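Local coordinates for protein L-threonine 3-dehydrogenase (Clostridioides difficile, PDB 7OL1) that probably oxidises L-threonine at its C3 hydroxyl as a dehydrogenase of the NAD(P)-dependent epimerase/dehydratase family, at residues A[130-135]-A[245-250]. Sequence-based numbering, arbitrary orientation.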
loop_
_atom_site.group_PDB
_atom_site.type_symbol
_atom_site.label_atom_id
_atom_site.label_comp_id
_atom_site.label_asym_id
_atom_site.label_seq_id
_atom_site.Cartn_x
_atom_site.Cartn_y
_atom_site.Cartn_z
ATOM N N ASP A 130 1.094 19.082 -15.217
ATOM C CA ASP A 130 0.065 18.433 -16.074
ATOM C C ASP A 130 0.711 17.388 -16.988
ATOM O O ASP A 130 0.397 17.347 -18.185
ATOM C CB ASP A 130 -0.694 19.460 -16.916
ATOM C CG ASP A 130 -2.147 19.535 -16.520
ATOM O OD1 ASP A 130 -2.440 20.228 -15.516
ATOM O OD2 ASP A 130 -2.958 18.857 -17.189
ATOM N N CYS A 131 1.577 16.553 -16.448
ATOM C CA CYS A 131 2.168 15.431 -17.210
ATOM C C CYS A 131 1.252 14.229 -17.150
ATOM O O CYS A 131 0.478 14.095 -16.173
ATOM C CB CYS A 131 3.493 14.954 -16.647
ATOM S SG CYS A 131 4.785 16.159 -16.971
ATOM N N LYS A 132 1.377 13.439 -18.200
ATOM C CA LYS A 132 1.027 12.018 -18.269
ATOM C C LYS A 132 2.078 11.309 -17.428
ATOM O O LYS A 132 3.266 11.615 -17.599
ATOM C CB LYS A 132 0.999 11.578 -19.737
ATOM C CG LYS A 132 -0.067 12.287 -20.567
ATOM C CD LYS A 132 -0.271 11.676 -21.932
ATOM C CE LYS A 132 0.376 12.485 -23.032
ATOM N NZ LYS A 132 -0.452 13.661 -23.392
ATOM N N PHE A 133 1.639 10.415 -16.553
ATOM C CA PHE A 133 2.513 9.712 -15.595
ATOM C C PHE A 133 2.216 8.204 -15.640
ATOM O O PHE A 133 1.208 7.715 -15.089
ATOM C CB PHE A 133 2.384 10.355 -14.208
ATOM C CG PHE A 133 3.526 9.941 -13.314
ATOM C CD1 PHE A 133 4.721 10.631 -13.327
ATOM C CD2 PHE A 133 3.445 8.798 -12.536
ATOM C CE1 PHE A 133 5.780 10.223 -12.537
ATOM C CE2 PHE A 133 4.514 8.383 -11.762
ATOM C CZ PHE A 133 5.685 9.095 -11.770
ATOM N N PHE A 134 3.115 7.470 -16.276
ATOM C CA PHE A 134 3.089 6.002 -16.359
ATOM C C PHE A 134 4.080 5.393 -15.362
ATOM O O PHE A 134 5.240 5.637 -15.494
ATOM C CB PHE A 134 3.422 5.559 -17.773
ATOM C CG PHE A 134 3.298 4.075 -17.971
ATOM C CD1 PHE A 134 4.341 3.230 -17.620
ATOM C CD2 PHE A 134 2.133 3.530 -18.470
ATOM C CE1 PHE A 134 4.237 1.866 -17.798
ATOM C CE2 PHE A 134 2.025 2.165 -18.643
ATOM C CZ PHE A 134 3.078 1.340 -18.315
ATOM N N THR A 135 3.586 4.566 -14.443
ATOM C CA THR A 135 4.355 3.709 -13.523
ATOM C C THR A 135 4.026 2.245 -13.794
ATOM O O THR A 135 2.882 1.838 -13.718
ATOM C CB THR A 135 3.927 3.953 -12.078
ATOM O OG1 THR A 135 3.475 5.306 -11.969
ATOM C CG2 THR A 135 5.021 3.584 -11.101
ATOM N N ASP A 245 0.169 1.979 -26.157
ATOM C CA ASP A 245 -1.299 1.821 -26.384
ATOM C C ASP A 245 -2.015 2.448 -25.182
ATOM O O ASP A 245 -2.853 3.361 -25.415
ATOM C CB ASP A 245 -1.703 0.369 -26.681
ATOM C CG ASP A 245 -1.166 -0.206 -27.999
ATOM O OD1 ASP A 245 -0.871 0.585 -28.937
ATOM O OD2 ASP A 245 -1.026 -1.453 -28.080
ATOM N N LEU A 246 -1.591 2.096 -23.956
ATOM C CA LEU A 246 -2.243 2.591 -22.708
ATOM C C LEU A 246 -1.936 4.076 -22.482
ATOM O O LEU A 246 -2.897 4.809 -22.123
ATOM C CB LEU A 246 -1.882 1.749 -21.476
ATOM C CG LEU A 246 -2.386 2.336 -20.148
ATOM C CD1 LEU A 246 -3.878 2.618 -20.192
ATOM C CD2 LEU A 246 -2.044 1.458 -18.950
ATOM N N ILE A 247 -0.692 4.543 -22.648
ATOM C CA ILE A 247 -0.389 5.984 -22.341
ATOM C C ILE A 247 -1.341 6.888 -23.148
ATOM O O ILE A 247 -1.856 7.904 -22.559
ATOM C CB ILE A 247 1.102 6.358 -22.535
ATOM C CG1 ILE A 247 1.935 5.980 -21.304
ATOM C CG2 ILE A 247 1.233 7.845 -22.818
ATOM C CD1 ILE A 247 3.401 5.722 -21.562
ATOM N N GLU A 248 -1.583 6.490 -24.410
ATOM C CA GLU A 248 -2.242 7.293 -25.477
ATOM C C GLU A 248 -3.729 6.951 -25.612
ATOM O O GLU A 248 -4.411 7.656 -26.364
ATOM C CB GLU A 248 -1.532 7.060 -26.812
ATOM C CG GLU A 248 -0.072 7.464 -26.752
ATOM C CD GLU A 248 0.549 7.879 -28.069
ATOM O OE1 GLU A 248 0.575 7.034 -28.995
ATOM O OE2 GLU A 248 1.025 9.034 -28.154
ATOM N N ALA A 249 -4.214 5.927 -24.915
ATOM C CA ALA A 249 -5.625 5.509 -24.966
ATOM C C ALA A 249 -6.547 6.672 -24.597
ATOM O O ALA A 249 -6.183 7.551 -23.831
ATOM C CB ALA A 249 -5.847 4.331 -24.059
ATOM N N PRO A 250 -7.796 6.696 -25.115
ATOM C CA PRO A 250 -8.755 7.724 -24.730
ATOM C C PRO A 250 -9.046 7.609 -23.227
ATOM O O PRO A 250 -9.374 6.532 -22.780
ATOM C CB PRO A 250 -9.998 7.410 -25.592
ATOM C CG PRO A 250 -9.478 6.523 -26.706
ATOM C CD PRO A 250 -8.369 5.721 -26.063
#
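F134, on strand 132-138, packs against I247 and L246 near the C-terminal end of helix 236-248. This is the tight part of the contact. I247 meets F134 at the root of the ring: I247 CD1 lies 3.8 Å from F134 CB, and I247 CG1 lies 3.8 Å from F134 CD2. The I247 branch approaches the ring obliquely. F134 CG is anti to the backbone N (chi1 -175°), which carries the ring along the helix to L246. There L246 CD2 sits at the ring edge, near its plane, 4.1 Å from F134 CE2. All three side chains are buried, and no hydrogen bond joins the two segments.

The looser side is at K132, which is partly exposed. Its chain passes I247 with CD 4.2 Å from I247 CG2, then bends at chi3 and chi4. K132 NZ stays 6.8 Å from E248 OE2, so the opposite charges do not pair. R186, on the next strand, hydrogen-bonds to the carbonyl oxygens of L246 and A249. F133 turns to the other face of the sheet, against helix 108-129. Helices packed on both faces of a largely parallel sheet are typical of the Rossmann-type fold of extended short-chain dehydrogenases.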